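Local coordinates for Lmo0794 protein (Listeria monocytogenes, PDB 3EW7) that is of unknown function but probably binds NAD(P) through a Rossmann-type domain and may act as an oxidoreductase, at residues K49-L54 / D84-V89; V65-G70 / L98-G103; S88-T93 / A146-T151. The protein carries 3 engineered substitutions. One frame throughout, in Å; residues are numbered along the deposited sequence.

Contact 1 of 3, residues K49-L54 / D84-V89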
loop_
_atom_site.group_PDB
_atom_site.type_symbol
_atom_site.label_atom_id
_atom_site.label_comp_id
_atom_site.label_asym_id
_atom_site.label_seq_id
_atom_site.Cartn_x
_atom_site.Cartn_y
_atom_site.Cartn_z
ATOM N N LYS A 49 8.104 -6.271 -10.379
ATOM C CA LYS A 49 8.496 -4.946 -10.832
ATOM C C LYS A 49 8.728 -4.035 -9.637
ATOM O O LYS A 49 7.954 -4.040 -8.685
ATOM C CB LYS A 49 7.394 -4.369 -11.722
ATOM C CG LYS A 49 7.864 -3.843 -13.061
ATOM C CD LYS A 49 6.714 -3.869 -14.063
ATOM C CE LYS A 49 7.150 -3.501 -15.478
ATOM N NZ LYS A 49 7.258 -2.029 -15.695
ATOM N N ASP A 50 9.803 -3.264 -9.665
ATOM C CA ASP A 50 10.048 -2.358 -8.563
ATOM C C ASP A 50 9.046 -1.235 -8.734
ATOM O O ASP A 50 8.610 -0.953 -9.846
ATOM C CB ASP A 50 11.466 -1.799 -8.605
ATOM C CG ASP A 50 11.684 -0.699 -7.577
ATOM O OD1 ASP A 50 11.539 -0.963 -6.355
ATOM O OD2 ASP A 50 11.997 0.440 -8.000
ATOM N N ILE A 51 8.688 -0.598 -7.628
ATOM C CA ILE A 51 7.715 0.479 -7.636
ATOM C C ILE A 51 8.058 1.585 -8.644
ATOM O O ILE A 51 7.197 2.076 -9.376
ATOM C CB ILE A 51 7.578 1.059 -6.208
ATOM C CG1 ILE A 51 6.400 2.018 -6.134
ATOM C CG2 ILE A 51 8.869 1.734 -5.793
ATOM C CD1 ILE A 51 6.096 2.455 -4.730
ATOM N N PHE A 52 9.330 1.949 -8.695
ATOM C CA PHE A 52 9.790 3.004 -9.585
ATOM C C PHE A 52 9.586 2.739 -11.067
ATOM O O PHE A 52 9.513 3.678 -11.858
ATOM C CB PHE A 52 11.264 3.287 -9.304
ATOM C CG PHE A 52 11.488 4.093 -8.067
ATOM C CD1 PHE A 52 11.173 5.445 -8.045
ATOM C CD2 PHE A 52 11.958 3.494 -6.904
ATOM C CE1 PHE A 52 11.320 6.195 -6.883
ATOM C CE2 PHE A 52 12.107 4.244 -5.722
ATOM C CZ PHE A 52 11.788 5.595 -5.717
ATOM N N ASP A 53 9.482 1.468 -11.443
ATOM C CA ASP A 53 9.303 1.095 -12.845
ATOM C C ASP A 53 7.852 0.898 -13.244
ATOM O O ASP A 53 7.560 0.597 -14.401
ATOM C CB ASP A 53 10.050 -0.200 -13.162
ATOM C CG ASP A 53 11.495 -0.151 -12.753
ATOM O OD1 ASP A 53 12.163 0.866 -13.047
ATOM O OD2 ASP A 53 11.959 -1.140 -12.146
ATOM N N LEU A 54 6.946 1.047 -12.290
ATOM C CA LEU A 54 5.529 0.863 -12.569
ATOM C C LEU A 54 4.936 1.889 -13.544
ATOM O O LEU A 54 5.108 3.104 -13.381
ATOM C CB LEU A 54 4.759 0.875 -11.251
ATOM C CG LEU A 54 4.436 -0.479 -10.619
ATOM C CD1 LEU A 54 5.462 -1.521 -11.030
ATOM C CD2 LEU A 54 4.368 -0.314 -9.112
ATOM N N ASP A 84 5.877 9.853 -5.274
ATOM C CA ASP A 84 5.816 10.907 -6.271
ATOM C C ASP A 84 5.671 10.271 -7.645
ATOM O O ASP A 84 4.872 10.737 -8.461
ATOM C CB ASP A 84 7.063 11.790 -6.217
ATOM C CG ASP A 84 7.015 12.810 -5.079
ATOM O OD1 ASP A 84 5.962 12.957 -4.419
ATOM O OD2 ASP A 84 8.042 13.483 -4.845
ATOM N N HIS A 85 6.420 9.196 -7.895
ATOM C CA HIS A 85 6.340 8.506 -9.175
ATOM C C HIS A 85 4.918 8.018 -9.449
ATOM O O HIS A 85 4.378 8.233 -10.532
ATOM C CB HIS A 85 7.293 7.314 -9.211
ATOM C CG HIS A 85 7.100 6.427 -10.404
ATOM N ND1 HIS A 85 7.373 6.839 -11.692
ATOM C CD2 HIS A 85 6.629 5.162 -10.508
ATOM C CE1 HIS A 85 7.074 5.865 -12.537
ATOM N NE2 HIS A 85 6.620 4.837 -11.844
ATOM N N LEU A 86 4.314 7.358 -8.465
ATOM C CA LEU A 86 2.961 6.844 -8.619
ATOM C C LEU A 86 1.967 7.971 -8.847
ATOM O O LEU A 86 1.033 7.830 -9.637
ATOM C CB LEU A 86 2.555 6.027 -7.386
ATOM C CG LEU A 86 3.332 4.721 -7.175
ATOM C CD1 LEU A 86 2.836 4.006 -5.931
ATOM C CD2 LEU A 86 3.156 3.825 -8.392
ATOM N N ILE A 87 2.178 9.089 -8.159
ATOM C CA ILE A 87 1.303 10.241 -8.290
ATOM C C ILE A 87 1.294 10.764 -9.722
ATOM O O ILE A 87 0.227 11.018 -10.277
ATOM C CB ILE A 87 1.721 11.370 -7.316
ATOM C CG1 ILE A 87 1.196 11.047 -5.915
ATOM C CG2 ILE A 87 1.202 12.734 -7.808
ATOM C CD1 ILE A 87 1.816 11.888 -4.814
ATOM N N SER A 88 2.462 10.914 -10.337
ATOM C CA SER A 88 2.489 11.422 -11.710
ATOM C C SER A 88 1.912 10.393 -12.691
ATOM O O SER A 88 1.205 10.740 -13.644
ATOM C CB SER A 88 3.917 11.804 -12.133
ATOM O OG SER A 88 4.714 10.658 -12.386
ATOM N N VAL A 89 2.211 9.126 -12.449
ATOM C CA VAL A 89 1.731 8.063 -13.303
ATOM C C VAL A 89 0.217 7.920 -13.188
ATOM O O VAL A 89 -0.469 7.613 -14.165
ATOM C CB VAL A 89 2.416 6.731 -12.929
ATOM C CG1 VAL A 89 1.605 5.550 -13.425
ATOM C CG2 VAL A 89 3.804 6.695 -13.528
#
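Asp84, the first residue of 84-89, hydrogen-bonds through OD1 to His140 ND1. His85 then carries the contact. Its CG is anti to the backbone N (chi1 170°), which swings the imidazole out of helix 79-90 and over the carbonyls of 51-54. NE2 donates to the carbonyl O of Leu54 at 2.8 Å, with an N-H...O angle of 146°; it meets a lone pair of Leu54 O in the carbonyl plane, and that O lies close to the plane of the imidazole. The O of Phe52 instead sits over one face of the imidazole, 3.1 Å from NE2 but at too poor an angle to bond. As donor, NE2 would carry a proton. Residues 49-54 form the connection that follows strand 45-48 of the Rossmann-type sheet, and a short 3-10 turn at 51-53 brings the carbonyls round to the histidine. An Asx turn opens it, Asp50 OD2 accepting from Phe52 N at 3.1 Å. On the next residue, Leu86, CD1 meets Ile51 CD1 at 3.8 Å, the two chains crossing at about a right angle, while Leu59 packs against Leu86 and Leu54. One turn on from His85, Val89 lays CG2 3.8 Å from Leu54 O.

Contact 2 of 3, residues V65-G70 / L98-G103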
loop_
_atom_site.group_PDB
_atom_site.type_symbol
_atom_site.label_atom_id
_atom_site.label_comp_id
_atom_site.label_asym_id
_atom_site.label_seq_id
_atom_site.Cartn_x
_atom_site.Cartn_y
_atom_site.Cartn_z
ATOM N N VAL A 65 -4.728 -0.407 -5.678
ATOM C CA VAL A 65 -3.300 -0.645 -5.538
ATOM C C VAL A 65 -2.888 -0.205 -4.130
ATOM O O VAL A 65 -2.938 0.985 -3.796
ATOM C CB VAL A 65 -2.483 0.147 -6.586
ATOM C CG1 VAL A 65 -0.995 -0.079 -6.367
ATOM C CG2 VAL A 65 -2.870 -0.288 -7.987
ATOM N N VAL A 66 -2.512 -1.175 -3.301
ATOM C CA VAL A 66 -2.073 -0.886 -1.941
ATOM C C VAL A 66 -0.585 -0.603 -1.941
ATOM O O VAL A 66 0.213 -1.470 -2.277
ATOM C CB VAL A 66 -2.328 -2.065 -0.983
ATOM C CG1 VAL A 66 -1.654 -1.793 0.360
ATOM C CG2 VAL A 66 -3.816 -2.253 -0.777
ATOM N N ASP A 67 -0.214 0.616 -1.575
ATOM C CA ASP A 67 1.191 0.973 -1.525
ATOM C C ASP A 67 1.720 0.679 -0.129
ATOM O O ASP A 67 1.589 1.498 0.790
ATOM C CB ASP A 67 1.402 2.455 -1.873
ATOM C CG ASP A 67 2.880 2.852 -1.875
ATOM O OD1 ASP A 67 3.742 1.953 -1.735
ATOM O OD2 ASP A 67 3.180 4.058 -2.021
ATOM N N ALA A 68 2.281 -0.513 0.031
ATOM C CA ALA A 68 2.852 -0.913 1.298
ATOM C C ALA A 68 4.347 -1.050 1.038
ATOM O O ALA A 68 4.943 -2.121 1.189
ATOM C CB ALA A 68 2.263 -2.220 1.740
ATOM N N TYR A 69 4.944 0.056 0.616
ATOM C CA TYR A 69 6.360 0.106 0.306
ATOM C C TYR A 69 7.180 0.269 1.573
ATOM O O TYR A 69 6.746 0.920 2.529
ATOM C CB TYR A 69 6.624 1.281 -0.619
ATOM C CG TYR A 69 8.043 1.391 -1.112
ATOM C CD1 TYR A 69 8.526 0.522 -2.089
ATOM C CD2 TYR A 69 8.884 2.409 -0.656
ATOM C CE1 TYR A 69 9.808 0.671 -2.611
ATOM C CE2 TYR A 69 10.166 2.564 -1.167
ATOM C CZ TYR A 69 10.617 1.696 -2.144
ATOM O OH TYR A 69 11.868 1.863 -2.682
ATOM N N GLY A 70 8.375 -0.317 1.570
ATOM C CA GLY A 70 9.256 -0.212 2.721
ATOM C C GLY A 70 9.538 -1.540 3.395
ATOM O O GLY A 70 9.202 -1.731 4.560
ATOM N N LEU A 98 -5.499 4.423 -5.153
ATOM C CA LEU A 98 -4.183 4.217 -4.574
ATOM C C LEU A 98 -4.318 4.322 -3.068
ATOM O O LEU A 98 -4.615 5.392 -2.546
ATOM C CB LEU A 98 -3.175 5.253 -5.067
ATOM C CG LEU A 98 -1.763 5.017 -4.519
ATOM C CD1 LEU A 98 -1.196 3.709 -5.059
ATOM C CD2 LEU A 98 -0.872 6.174 -4.891
ATOM N N LEU A 99 -4.120 3.203 -2.381
ATOM C CA LEU A 99 -4.211 3.155 -0.928
ATOM C C LEU A 99 -2.779 3.147 -0.373
ATOM O O LEU A 99 -2.031 2.187 -0.567
ATOM C CB LEU A 99 -4.947 1.880 -0.503
ATOM C CG LEU A 99 -5.565 1.716 0.892
ATOM C CD1 LEU A 99 -4.835 2.558 1.924
ATOM C CD2 LEU A 99 -7.014 2.141 0.834
ATOM N N VAL A 100 -2.399 4.217 0.314
ATOM C CA VAL A 100 -1.055 4.316 0.876
ATOM C C VAL A 100 -1.062 3.943 2.356
ATOM O O VAL A 100 -1.785 4.533 3.151
ATOM C CB VAL A 100 -0.502 5.746 0.709
ATOM C CG1 VAL A 100 1.000 5.743 0.843
ATOM C CG2 VAL A 100 -0.911 6.298 -0.643
ATOM N N VAL A 101 -0.235 2.970 2.725
ATOM C CA VAL A 101 -0.169 2.489 4.103
ATOM C C VAL A 101 1.000 3.026 4.932
ATOM O O VAL A 101 2.157 2.806 4.577
ATOM C CB VAL A 101 -0.088 0.957 4.106
ATOM C CG1 VAL A 101 -0.093 0.440 5.526
ATOM C CG2 VAL A 101 -1.241 0.373 3.303
ATOM N N GLY A 102 0.704 3.711 6.037
ATOM C CA GLY A 102 1.759 4.239 6.896
ATOM C C GLY A 102 1.870 3.478 8.213
ATOM O O GLY A 102 1.269 2.414 8.347
ATOM N N GLY A 103 2.625 4.002 9.183
ATOM C CA GLY A 103 2.754 3.326 10.474
ATOM C C GLY A 103 3.319 4.154 11.625
ATOM O O GLY A 103 4.291 3.749 12.255
HETATM O O HOH W 1 3.857 2.421 2.288
#
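Three backbone hydrogen bonds join strands 64-67 and 97-101 in parallel. Leu99 N donates to Val65 O at 2.9 Å, Asp67 N to Leu99 O at 2.6 Å, and Val101 N to Asp67 O at 3.0 Å, so the bonding alternates between the strands; the last is the straightest (173°). Helix 79-90 is the crossover of this beta-alpha-beta unit. Beyond the last bridge, where the chains separate, a water lies 2.9 Å from both Asp67 O and Val101 O, well placed to donate to each, though its protons have other acceptors in reach. Apolar packing is divided between the faces. On the side of Val65, Leu98 and Val100, where helix 79-90 covers the sheet, Leu98 CD1 lies 4.0 Å from Val65 CG1. On the side of Val66, towards helix 187-199, Val66 CG1 meets Val101 CG2 at 3.7 Å. Asp67 is the polar exception. With CG anti to its backbone N, it runs alongside Val100, OD2 4.0 Å from Val100 CG1, and OD1 accepts a weak bond from Tyr69 N. Leu83 and Leu86 pack against it from the helix. A carboxylate buried among such aliphatic groups could have a raised pKa, its protonation state being undetermined.

Contact 3 of 3, residues S88-T93 / A146-T151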
loop_
_atom_site.group_PDB
_atom_site.type_symbol
_atom_site.label_atom_id
_atom_site.label_comp_id
_atom_site.label_asym_id
_atom_site.label_seq_id
_atom_site.Cartn_x
_atom_site.Cartn_y
_atom_site.Cartn_z
ATOM N N SER A 88 2.462 10.914 -10.337
ATOM C CA SER A 88 2.489 11.422 -11.710
ATOM C C SER A 88 1.912 10.393 -12.691
ATOM O O SER A 88 1.205 10.740 -13.644
ATOM C CB SER A 88 3.917 11.804 -12.133
ATOM O OG SER A 88 4.714 10.658 -12.386
ATOM N N VAL A 89 2.211 9.126 -12.449
ATOM C CA VAL A 89 1.731 8.063 -13.303
ATOM C C VAL A 89 0.217 7.920 -13.188
ATOM O O VAL A 89 -0.469 7.613 -14.165
ATOM C CB VAL A 89 2.416 6.731 -12.929
ATOM C CG1 VAL A 89 1.605 5.550 -13.425
ATOM C CG2 VAL A 89 3.804 6.695 -13.528
ATOM N N LEU A 90 -0.304 8.159 -11.991
ATOM C CA LEU A 90 -1.737 8.029 -11.738
ATOM C C LEU A 90 -2.564 9.278 -12.031
ATOM O O LEU A 90 -3.793 9.216 -12.050
ATOM C CB LEU A 90 -1.965 7.629 -10.277
ATOM C CG LEU A 90 -2.489 6.241 -9.914
ATOM C CD1 LEU A 90 -2.777 5.442 -11.166
ATOM C CD2 LEU A 90 -1.467 5.531 -9.045
ATOM N N ASN A 91 -1.897 10.405 -12.256
ATOM C CA ASN A 91 -2.591 11.663 -12.497
ATOM C C ASN A 91 -3.688 11.651 -13.564
ATOM O O ASN A 91 -3.570 10.954 -14.571
ATOM C CB ASN A 91 -1.590 12.749 -12.844
ATOM C CG ASN A 91 -2.220 14.119 -12.847
ATOM O OD1 ASN A 91 -2.559 14.654 -11.787
ATOM N ND2 ASN A 91 -2.405 14.690 -14.035
ATOM N N GLY A 92 -4.738 12.452 -13.341
ATOM C CA GLY A 92 -5.862 12.547 -14.266
ATOM C C GLY A 92 -6.571 11.212 -14.392
ATOM O O GLY A 92 -6.990 10.801 -15.477
ATOM N N THR A 93 -6.757 10.561 -13.251
ATOM C CA THR A 93 -7.351 9.240 -13.227
ATOM C C THR A 93 -8.229 8.906 -12.013
ATOM O O THR A 93 -8.171 9.568 -10.977
ATOM C CB THR A 93 -6.204 8.220 -13.296
ATOM O OG1 THR A 93 -6.160 7.639 -14.599
ATOM C CG2 THR A 93 -6.330 7.171 -12.217
ATOM N N ALA A 146 -7.467 16.496 -5.801
ATOM C CA ALA A 146 -8.525 16.007 -6.662
ATOM C C ALA A 146 -8.102 15.439 -7.999
ATOM O O ALA A 146 -8.950 15.056 -8.795
ATOM C CB ALA A 146 -9.549 17.123 -6.875
ATOM N N GLU A 147 -6.803 15.354 -8.250
ATOM C CA GLU A 147 -6.335 14.848 -9.539
ATOM C C GLU A 147 -6.382 13.330 -9.754
ATOM O O GLU A 147 -6.208 12.857 -10.878
ATOM C CB GLU A 147 -4.940 15.408 -9.823
ATOM C CG GLU A 147 -4.979 16.910 -10.130
ATOM C CD GLU A 147 -3.618 17.587 -10.048
ATOM O OE1 GLU A 147 -2.696 17.170 -10.777
ATOM O OE2 GLU A 147 -3.471 18.544 -9.257
ATOM N N PHE A 148 -6.601 12.568 -8.689
ATOM C CA PHE A 148 -6.732 11.121 -8.824
ATOM C C PHE A 148 -7.305 10.501 -7.572
ATOM O O PHE A 148 -7.540 11.184 -6.576
ATOM C CB PHE A 148 -5.406 10.442 -9.196
ATOM C CG PHE A 148 -4.428 10.332 -8.071
ATOM C CD1 PHE A 148 -3.987 9.082 -7.649
ATOM C CD2 PHE A 148 -3.900 11.466 -7.471
ATOM C CE1 PHE A 148 -3.025 8.963 -6.647
ATOM C CE2 PHE A 148 -2.943 11.362 -6.472
ATOM C CZ PHE A 148 -2.503 10.104 -6.060
ATOM N N SER A 149 -7.549 9.200 -7.628
ATOM C CA SER A 149 -8.133 8.505 -6.498
ATOM C C SER A 149 -7.097 7.927 -5.530
ATOM O O SER A 149 -6.366 6.993 -5.869
ATOM C CB SER A 149 -9.046 7.400 -7.011
ATOM O OG SER A 149 -9.808 6.873 -5.948
ATOM N N TRP A 150 -7.053 8.469 -4.315
ATOM C CA TRP A 150 -6.095 7.999 -3.318
ATOM C C TRP A 150 -6.633 8.019 -1.889
ATOM O O TRP A 150 -7.637 8.672 -1.591
ATOM C CB TRP A 150 -4.843 8.868 -3.354
ATOM C CG TRP A 150 -5.134 10.277 -2.957
ATOM C CD1 TRP A 150 -5.642 11.262 -3.744
ATOM C CD2 TRP A 150 -4.993 10.841 -1.649
ATOM N NE1 TRP A 150 -5.830 12.409 -3.010
ATOM C CE2 TRP A 150 -5.442 12.176 -1.717
ATOM C CE3 TRP A 150 -4.534 10.345 -0.420
ATOM C CZ2 TRP A 150 -5.445 13.024 -0.606
ATOM C CZ3 TRP A 150 -4.537 11.190 0.684
ATOM C CH2 TRP A 150 -4.992 12.516 0.580
ATOM N N THR A 151 -5.945 7.295 -1.010
ATOM C CA THR A 151 -6.279 7.252 0.411
ATOM C C THR A 151 -5.028 6.901 1.195
ATOM O O THR A 151 -4.299 5.977 0.841
ATOM C CB THR A 151 -7.351 6.199 0.760
ATOM O OG1 THR A 151 -8.596 6.541 0.145
ATOM C CG2 THR A 151 -7.551 6.150 2.262
#
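In the Rossmann-type fold, the turn that ends helix 79-90 meets the chain leading into strand 150-154, where residues 91-93 lead towards strand 97-101. Helical geometry stops at Asn91, and Gly92 follows with a positive phi (62°), a backbone shape that favours glycine. Its N and that of Thr93 both point at one acceptor, the carbonyl O of Glu147, at 2.9 Å and 3.3 Å. Both bonds are weak, the first bent to 126°. In the other direction Thr93 O receives a CA-H...O contact from Phe148 CA at 3.0 Å. Phe148 supplies the apolar part. Its CG occupies the crowded position between backbone N and carbonyl carbon (chi1 75°), which turns the ring towards the helix end. There CD1 lies 3.6 Å from Leu90 CB, the two side chains crossing at about a right angle. Trp150 CD1 stands 3.8 Å above one face of the Phe148 ring, toward its rim, and Leu98 and Leu141 also pack against Phe148. Since the two bonds to Glu147 O are both weak, apolar burial of Phe148 probably contributes much to the join, while the turn at Asn91 and Gly92 is exposed.

Followed from the N terminus, the chain leaves strand 45-48 through 49-54, forms strand 64-67 and enters helix 79-90, where contact 1 closes a loop of 29 intervening residues. Contact 2 starts inside that loop and ends beyond it, closing the 27-residue crossover through the helix, so contacts 1 and 2 cross. Contact 3 overlaps contact 1 at Ser88 and Val89, begins touching at Leu90 and closes 52 residues, crossing contact 2 in turn; none nests within another. Helix 79-90, packed on the sheet face of Asp67 and Leu98, thus links the loop after strand 45-48 to the approach to strand 150-154. Strands 97-101 and 150-154 are sheet neighbours, which brings contacts 2 and 3 together.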